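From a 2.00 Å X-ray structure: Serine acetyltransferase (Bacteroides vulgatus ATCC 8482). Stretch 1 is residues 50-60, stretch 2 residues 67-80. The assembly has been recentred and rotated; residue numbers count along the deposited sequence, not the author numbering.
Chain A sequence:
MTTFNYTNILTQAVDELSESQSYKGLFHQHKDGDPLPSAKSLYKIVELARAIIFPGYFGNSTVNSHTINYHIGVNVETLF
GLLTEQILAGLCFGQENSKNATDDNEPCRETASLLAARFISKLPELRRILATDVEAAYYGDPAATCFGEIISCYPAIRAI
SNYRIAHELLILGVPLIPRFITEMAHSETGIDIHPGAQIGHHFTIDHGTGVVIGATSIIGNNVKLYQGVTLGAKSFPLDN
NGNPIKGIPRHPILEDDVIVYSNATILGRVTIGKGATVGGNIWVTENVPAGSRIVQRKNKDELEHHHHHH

Stretch 1 50-60: RAIIFPGYFGN
Stretch 2 (67-80) TINYHIGVNVETLF

The end of one helix and the glycine-containing loop that follows it pack against a second helix through apolar side chains and two bridging waters, without a direct hydrogen bond between the stretches. Residues 50-53 close the first helix, where Phe54 N still bonds Arg50 O (2.8 Å); Phe54 then leaves helical angles (-118/75), and Pro55 (-55/131) leads into the loop. Stretch 2 is helical from Ile68 through Phe80. CA atoms pair Ile52 with Ile72 (5.7 Å), Gly56 with Ile68 (6.5 Å) and Gly59 with His71 (6.6 Å).

Ile52, the residue most covered by the other stretch, has its CA-CB bond sideways, but its m,t rotamer carries CD1 to 3.9 Å from Val76 CG2 and 3.8 Å from Leu79 CD2, while its CG1 lies 3.7 Å from Asn75 CB. The CA-CB bond of Pro55 points toward the helix, with CB 3.7 Å from Ile68 CG2 and 4.3 Å from Ile72 CD1. Beside it Gly56 adopts 88/-17, where a CB would jam against the preceding carbonyl; its CA sits 4.2 Å from CD1 of Ile68 (m,m).

Polar groups meet through water. Water 1 donates to Ala51 O (2.8 Å) and Asn75 OD1 (3.1 Å), linking the first helix to Asn75 (chi1 m). Water 2 accepts from Asn60 ND2 (3.2 Å) and bonds Thr67 OG1 (3.0 Å), joining side chains whose own ND2-OG1 separation is 3.7 Å.

The CA-CB bond of His71 points toward the loop, and its side chain has chi1 -84° and chi2 107°. Gly59 O lies over one face of its ring, 3.5 Å from His71 CG, and Asn60 ND2, from a chi1 t side chain, approaches His71 CE1 obliquely at 3.2 Å. A weak bond from His71 ND1 to Thr67 O (3.3 Å, 136°) ties the ring back to its own helix start.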

ATOM      1  N   ARG A  50       1.224  -3.290 -22.167  1.00 16.37           N
ATOM      2  CA  ARG A  50      -0.126  -3.764 -22.503  1.00 17.21           C
ATOM      3  C   ARG A  50      -1.100  -2.610 -22.679  1.00 16.69           C
ATOM      4  O   ARG A  50      -1.943  -2.631 -23.573  1.00 16.31           O
ATOM      5  CB  ARG A  50      -0.720  -4.639 -21.389  1.00 19.58           C
ATOM      6  CG  ARG A  50       0.025  -5.901 -21.012  1.00 25.32           C
ATOM      7  CD  ARG A  50      -0.874  -6.734 -20.096  1.00 26.29           C
ATOM      8  NE  ARG A  50      -0.137  -7.692 -19.274  1.00 31.40           N
ATOM      9  CZ  ARG A  50       0.549  -8.726 -19.747  1.00 30.28           C
ATOM     10  NH1 ARG A  50       1.180  -9.534 -18.907  1.00 31.71           N
ATOM     11  NH2 ARG A  50       0.607  -8.949 -21.052  1.00 29.15           N
ATOM     12  N   ALA A  51      -1.002  -1.635 -21.780  1.00 15.69           N
ATOM     13  CA  ALA A  51      -1.884  -0.479 -21.786  1.00 16.52           C
ATOM     14  C   ALA A  51      -1.631   0.423 -22.974  1.00 16.19           C
ATOM     15  O   ALA A  51      -2.510   1.175 -23.384  1.00 16.85           O
ATOM     16  CB  ALA A  51      -1.722   0.307 -20.492  1.00 18.25           C
ATOM     17  N   ILE A  52      -0.419   0.368 -23.505  1.00 15.58           N
ATOM     18  CA  ILE A  52      -0.058   1.173 -24.659  1.00 17.00           C
ATOM     19  C   ILE A  52      -0.425   0.429 -25.946  1.00 17.92           C
ATOM     20  O   ILE A  52      -0.864   1.031 -26.922  1.00 17.95           O
ATOM     21  CB  ILE A  52       1.453   1.476 -24.668  1.00 14.98           C
ATOM     22  CG1 ILE A  52       1.808   2.367 -23.485  1.00 15.62           C
ATOM     23  CG2 ILE A  52       1.841   2.140 -25.975  1.00 15.25           C
ATOM     24  CD1 ILE A  52       3.295   2.453 -23.194  1.00 12.34           C
ATOM     25  N   ILE A  53      -0.233  -0.885 -25.939  1.00 19.11           N
ATOM     26  CA  ILE A  53      -0.552  -1.702 -27.108  1.00 18.98           C
ATOM     27  C   ILE A  53      -2.069  -1.806 -27.295  1.00 19.14           C
ATOM     28  O   ILE A  53      -2.569  -1.760 -28.416  1.00 18.74           O
ATOM     29  CB  ILE A  53       0.053  -3.113 -26.966  1.00 16.95           C
ATOM     30  CG1 ILE A  53       1.576  -3.024 -27.060  1.00 14.75           C
ATOM     31  CG2 ILE A  53      -0.548  -4.057 -28.023  1.00 17.10           C
ATOM     32  CD1 ILE A  53       2.321  -4.270 -26.568  1.00 12.77           C
ATOM     33  N   PHE A  54      -2.796  -1.954 -26.195  1.00 20.04           N
ATOM     34  CA  PHE A  54      -4.258  -2.050 -26.237  1.00 19.86           C
ATOM     35  C   PHE A  54      -4.817  -0.871 -25.453  1.00 20.68           C
ATOM     36  O   PHE A  54      -5.292  -1.029 -24.332  1.00 20.99           O
ATOM     37  CB  PHE A  54      -4.717  -3.356 -25.586  1.00 20.59           C
ATOM     38  CG  PHE A  54      -4.134  -4.584 -26.214  1.00 20.23           C
ATOM     39  CD1 PHE A  54      -4.516  -4.974 -27.498  1.00 18.74           C
ATOM     40  CD2 PHE A  54      -3.209  -5.357 -25.521  1.00 20.57           C
ATOM     41  CE1 PHE A  54      -3.979  -6.126 -28.084  1.00 21.15           C
ATOM     42  CE2 PHE A  54      -2.660  -6.514 -26.093  1.00 22.22           C
ATOM     43  CZ  PHE A  54      -3.047  -6.896 -27.374  1.00 21.84           C
ATOM     44  N   PRO A  55      -4.776   0.331 -26.042  1.00 21.83           N
ATOM     45  CA  PRO A  55      -5.276   1.536 -25.372  1.00 23.51           C
ATOM     46  C   PRO A  55      -6.715   1.495 -24.877  1.00 25.24           C
ATOM     47  O   PRO A  55      -7.630   1.116 -25.605  1.00 22.81           O
ATOM     48  CB  PRO A  55      -5.046   2.632 -26.413  1.00 22.41           C
ATOM     49  CG  PRO A  55      -5.174   1.904 -27.709  1.00 24.26           C
ATOM     50  CD  PRO A  55      -4.438   0.604 -27.448  1.00 19.45           C
ATOM     51  N   GLY A  56      -6.908   1.892 -23.626  1.00 26.27           N
ATOM     52  CA  GLY A  56      -8.241   1.892 -23.063  1.00 33.25           C
ATOM     53  C   GLY A  56      -8.657   0.583 -22.411  1.00 36.49           C
ATOM     54  O   GLY A  56      -9.631   0.559 -21.661  1.00 37.73           O
ATOM     55  N   TYR A  57      -7.948  -0.507 -22.701  1.00 39.78           N
ATOM     56  CA  TYR A  57      -8.282  -1.802 -22.108  1.00 42.08           C
ATOM     57  C   TYR A  57      -7.504  -2.000 -20.827  1.00 43.73           C
ATOM     58  O   TYR A  57      -8.030  -2.506 -19.832  1.00 45.17           O
ATOM     59  CB  TYR A  57      -7.980  -2.953 -23.067  1.00 41.79           C
ATOM     60  CG  TYR A  57      -9.098  -3.219 -24.038  1.00 44.03           C
ATOM     61  CD1 TYR A  57      -9.143  -2.586 -25.277  1.00 43.24           C
ATOM     62  CD2 TYR A  57     -10.135  -4.084 -23.705  1.00 42.39           C
ATOM     63  CE1 TYR A  57     -10.203  -2.816 -26.164  1.00 43.06           C
ATOM     64  CE2 TYR A  57     -11.193  -4.317 -24.578  1.00 43.72           C
ATOM     65  CZ  TYR A  57     -11.224  -3.682 -25.805  1.00 42.68           C
ATOM     66  OH  TYR A  57     -12.278  -3.921 -26.658  1.00 42.50           O
ATOM     67  N   PHE A  58      -6.238  -1.610 -20.869  1.00 44.22           N
ATOM     68  CA  PHE A  58      -5.358  -1.697 -19.718  1.00 46.94           C
ATOM     69  C   PHE A  58      -4.946  -0.258 -19.447  1.00 47.80           C
ATOM     70  O   PHE A  58      -4.353   0.050 -18.410  1.00 48.72           O
ATOM     71  CB  PHE A  58      -4.114  -2.528 -20.051  1.00 47.01           C
ATOM     72  CG  PHE A  58      -4.386  -3.991 -20.237  1.00 45.99           C
ATOM     73  CD1 PHE A  58      -4.548  -4.830 -19.134  1.00 46.61           C
ATOM     74  CD2 PHE A  58      -4.476  -4.541 -21.518  1.00 46.52           C
ATOM     75  CE1 PHE A  58      -4.794  -6.198 -19.300  1.00 47.51           C
ATOM     76  CE2 PHE A  58      -4.723  -5.913 -21.699  1.00 47.20           C
ATOM     77  CZ  PHE A  58      -4.881  -6.742 -20.585  1.00 47.02           C
ATOM     78  N   GLY A  59      -5.286   0.611 -20.400  1.00 48.17           N
ATOM     79  CA  GLY A  59      -4.945   2.022 -20.323  1.00 49.33           C
ATOM     80  C   GLY A  59      -5.860   2.969 -19.566  1.00 49.12           C
ATOM     81  O   GLY A  59      -5.557   4.156 -19.485  1.00 49.61           O
ATOM     82  N   ASN A  60      -6.973   2.471 -19.028  1.00 48.72           N
ATOM     83  CA  ASN A  60      -7.903   3.309 -18.268  1.00 47.82           C
ATOM     84  C   ASN A  60      -8.999   2.455 -17.625  1.00 47.40           C
ATOM     85  O   ASN A  60      -9.471   1.485 -18.218  1.00 48.63           O
ATOM     86  CB  ASN A  60      -8.543   4.363 -19.177  1.00 47.44           C
ATOM     87  CG  ASN A  60      -9.197   5.490 -18.394  1.00 47.48           C
ATOM     88  OD1 ASN A  60      -9.785   5.265 -17.333  1.00 47.90           O
ATOM     89  ND2 ASN A  60      -9.111   6.706 -18.922  1.00 45.17           N
ATOM     90  N   THR A  67      -9.501  10.933 -23.868  1.00 20.92           N
ATOM     91  CA  THR A  67      -8.226  10.891 -23.158  1.00 19.97           C
ATOM     92  C   THR A  67      -7.278   9.761 -23.549  1.00 20.54           C
ATOM     93  O   THR A  67      -6.228   9.587 -22.928  1.00 19.61           O
ATOM     94  CB  THR A  67      -8.455  10.815 -21.634  1.00 18.87           C
ATOM     95  OG1 THR A  67      -9.081   9.569 -21.302  1.00 19.29           O
ATOM     96  CG2 THR A  67      -9.341  11.975 -21.178  1.00 15.85           C
ATOM     97  N   ILE A  68      -7.627   9.006 -24.584  1.00 20.55           N
ATOM     98  CA  ILE A  68      -6.777   7.899 -25.007  1.00 21.35           C
ATOM     99  C   ILE A  68      -5.336   8.326 -25.263  1.00 21.65           C
ATOM    100  O   ILE A  68      -4.391   7.691 -24.787  1.00 21.15           O
ATOM    101  CB  ILE A  68      -7.298   7.242 -26.294  1.00 23.71           C
ATOM    102  CG1 ILE A  68      -8.696   6.667 -26.055  1.00 24.82           C
ATOM    103  CG2 ILE A  68      -6.340   6.135 -26.729  1.00 23.83           C
ATOM    104  CD1 ILE A  68      -8.728   5.565 -25.025  1.00 29.60           C
ATOM    105  N   ASN A  69      -5.176   9.402 -26.025  1.00 21.30           N
ATOM    106  CA  ASN A  69      -3.860   9.911 -26.373  1.00 21.53           C
ATOM    107  C   ASN A  69      -3.087  10.434 -25.164  1.00 21.31           C
ATOM    108  O   ASN A  69      -1.878  10.215 -25.063  1.00 20.37           O
ATOM    109  CB  ASN A  69      -4.008  10.989 -27.451  1.00 24.24           C
ATOM    110  CG  ASN A  69      -4.617  10.437 -28.740  1.00 29.79           C
ATOM    111  OD1 ASN A  69      -5.021  11.191 -29.629  1.00 30.61           O
ATOM    112  ND2 ASN A  69      -4.676   9.107 -28.845  1.00 28.15           N
ATOM    113  N   TYR A  70      -3.775  11.115 -24.250  1.00 20.05           N
ATOM    114  CA  TYR A  70      -3.117  11.627 -23.051  1.00 20.79           C
ATOM    115  C   TYR A  70      -2.496  10.447 -22.315  1.00 18.72           C
ATOM    116  O   TYR A  70      -1.334  10.498 -21.925  1.00 18.02           O
ATOM    117  CB  TYR A  70      -4.111  12.326 -22.110  1.00 20.88           C
ATOM    118  CG  TYR A  70      -4.806  13.537 -22.697  1.00 24.68           C
ATOM    119  CD1 TYR A  70      -4.103  14.482 -23.440  1.00 25.10           C
ATOM    120  CD2 TYR A  70      -6.171  13.737 -22.507  1.00 25.91           C
ATOM    121  CE1 TYR A  70      -4.747  15.603 -23.989  1.00 28.28           C
ATOM    122  CE2 TYR A  70      -6.824  14.850 -23.047  1.00 27.78           C
ATOM    123  CZ  TYR A  70      -6.108  15.780 -23.786  1.00 29.67           C
ATOM    124  OH  TYR A  70      -6.746  16.882 -24.313  1.00 33.09           O
ATOM    125  N   HIS A  71      -3.271   9.381 -22.142  1.00 17.40           N
ATOM    126  CA  HIS A  71      -2.779   8.201 -21.444  1.00 17.40           C
ATOM    127  C   HIS A  71      -1.619   7.513 -22.145  1.00 18.47           C
ATOM    128  O   HIS A  71      -0.712   7.012 -21.476  1.00 18.20           O
ATOM    129  CB  HIS A  71      -3.918   7.214 -21.184  1.00 16.39           C
ATOM    130  CG  HIS A  71      -4.700   7.531 -19.946  1.00 16.60           C
ATOM    131  ND1 HIS A  71      -5.977   8.050 -19.977  1.00 19.15           N
ATOM    132  CD2 HIS A  71      -4.358   7.454 -18.639  1.00 15.86           C
ATOM    133  CE1 HIS A  71      -6.386   8.280 -18.740  1.00 17.78           C
ATOM    134  NE2 HIS A  71      -5.422   7.928 -17.910  1.00 16.07           N
ATOM    135  N   ILE A  72      -1.637   7.485 -23.476  1.00 17.19           N
ATOM    136  CA  ILE A  72      -0.544   6.874 -24.222  1.00 18.92           C
ATOM    137  C   ILE A  72       0.736   7.683 -23.967  1.00 18.02           C
ATOM    138  O   ILE A  72       1.823   7.119 -23.794  1.00 19.46           O
ATOM    139  CB  ILE A  72      -0.843   6.853 -25.737  1.00 16.68           C
ATOM    140  CG1 ILE A  72      -1.938   5.830 -26.030  1.00 20.08           C
ATOM    141  CG2 ILE A  72       0.432   6.536 -26.524  1.00 21.47           C
ATOM    142  CD1 ILE A  72      -2.430   5.844 -27.471  1.00 20.70           C
ATOM    143  N   GLY A  73       0.590   9.005 -23.928  1.00 17.47           N
ATOM    144  CA  GLY A  73       1.724   9.885 -23.695  1.00 17.56           C
ATOM    145  C   GLY A  73       2.347   9.689 -22.329  1.00 17.86           C
ATOM    146  O   GLY A  73       3.571   9.570 -22.206  1.00 16.93           O
ATOM    147  N   VAL A  74       1.508   9.661 -21.299  1.00 17.12           N
ATOM    148  CA  VAL A  74       1.993   9.468 -19.937  1.00 17.44           C
ATOM    149  C   VAL A  74       2.563   8.063 -19.770  1.00 16.63           C
ATOM    150  O   VAL A  74       3.627   7.886 -19.177  1.00 17.22           O
ATOM    151  CB  VAL A  74       0.863   9.680 -18.902  1.00 16.40           C
ATOM    152  CG1 VAL A  74       1.383   9.386 -17.497  1.00 17.45           C
ATOM    153  CG2 VAL A  74       0.345  11.118 -18.985  1.00 14.01           C
ATOM    154  N   ASN A  75       1.861   7.068 -20.305  1.00 15.86           N
ATOM    155  CA  ASN A  75       2.309   5.686 -20.194  1.00 16.79           C
ATOM    156  C   ASN A  75       3.641   5.427 -20.894  1.00 14.95           C
ATOM    157  O   ASN A  75       4.486   4.695 -20.379  1.00 15.57           O
ATOM    158  CB  ASN A  75       1.217   4.750 -20.719  1.00 14.04           C
ATOM    159  CG  ASN A  75       0.011   4.698 -19.790  1.00 18.24           C
ATOM    160  OD1 ASN A  75      -1.038   4.157 -20.129  1.00 20.69           O
ATOM    161  ND2 ASN A  75       0.165   5.265 -18.605  1.00 16.63           N
ATOM    162  N   VAL A  76       3.836   6.023 -22.064  1.00 15.19           N
ATOM    163  CA  VAL A  76       5.091   5.846 -22.780  1.00 15.83           C
ATOM    164  C   VAL A  76       6.252   6.415 -21.953  1.00 18.11           C
ATOM    165  O   VAL A  76       7.329   5.824 -21.897  1.00 18.66           O
ATOM    166  CB  VAL A  76       5.062   6.536 -24.164  1.00 14.54           C
ATOM    167  CG1 VAL A  76       6.475   6.705 -24.690  1.00 13.01           C
ATOM    168  CG2 VAL A  76       4.239   5.692 -25.150  1.00 14.24           C
ATOM    169  N   GLU A  77       6.028   7.560 -21.314  1.00 17.35           N
ATOM    170  CA  GLU A  77       7.065   8.188 -20.493  1.00 16.47           C
ATOM    171  C   GLU A  77       7.401   7.350 -19.257  1.00 16.67           C
ATOM    172  O   GLU A  77       8.571   7.178 -18.913  1.00 14.70           O
ATOM    173  CB  GLU A  77       6.618   9.583 -20.041  1.00 20.58           C
ATOM    174  CG  GLU A  77       7.549  10.224 -19.003  1.00 21.36           C
ATOM    175  CD  GLU A  77       7.010  11.541 -18.452  1.00 24.23           C
ATOM    176  OE1 GLU A  77       5.816  11.594 -18.090  1.00 27.66           O
ATOM    177  OE2 GLU A  77       7.778  12.518 -18.366  1.00 23.64           O
ATOM    178  N   THR A  78       6.376   6.835 -18.587  1.00 16.48           N
ATOM    179  CA  THR A  78       6.606   6.025 -17.398  1.00 17.79           C
ATOM    180  C   THR A  78       7.380   4.770 -17.803  1.00 18.34           C
ATOM    181  O   THR A  78       8.346   4.368 -17.146  1.00 18.23           O
ATOM    182  CB  THR A  78       5.278   5.591 -16.743  1.00 20.16           C
ATOM    183  OG1 THR A  78       4.438   6.736 -16.540  1.00 20.85           O
ATOM    184  CG2 THR A  78       5.558   4.903 -15.407  1.00 19.60           C
ATOM    185  N   LEU A  79       6.941   4.154 -18.894  1.00 17.12           N
ATOM    186  CA  LEU A  79       7.582   2.955 -19.411  1.00 17.39           C
ATOM    187  C   LEU A  79       9.047   3.233 -19.750  1.00 17.45           C
ATOM    188  O   LEU A  79       9.933   2.435 -19.442  1.00 16.15           O
ATOM    189  CB  LEU A  79       6.855   2.462 -20.664  1.00 13.69           C
ATOM    190  CG  LEU A  79       7.537   1.315 -21.413  1.00 14.90           C
ATOM    191  CD1 LEU A  79       7.737   0.149 -20.474  1.00 16.43           C
ATOM    192  CD2 LEU A  79       6.693   0.892 -22.613  1.00 15.31           C
ATOM    193  N   PHE A  80       9.293   4.360 -20.401  1.00 17.07           N
ATOM    194  CA  PHE A  80      10.646   4.724 -20.775  1.00 17.94           C
ATOM    195  C   PHE A  80      11.587   4.801 -19.581  1.00 17.58           C
ATOM    196  O   PHE A  80      12.701   4.284 -19.632  1.00 16.37           O
ATOM    197  CB  PHE A  80      10.653   6.065 -21.494  1.00 17.52           C
ATOM    198  CG  PHE A  80      12.024   6.542 -21.850  1.00 14.10           C
ATOM    199  CD1 PHE A  80      12.839   5.786 -22.680  1.00 16.53           C
ATOM    200  CD2 PHE A  80      12.509   7.746 -21.349  1.00 17.68           C
ATOM    201  CE1 PHE A  80      14.127   6.216 -23.009  1.00 17.87           C
ATOM    202  CE2 PHE A  80      13.796   8.187 -21.671  1.00 16.80           C
ATOM    203  CZ  PHE A  80      14.602   7.418 -22.503  1.00 17.66           C
TER
HETATM  204  O   HOH W   1      -2.203   3.914 -22.966  1.00 16.42           O
HETATM  205  O   HOH W   2      -8.949   6.709 -22.125  1.00 20.85           O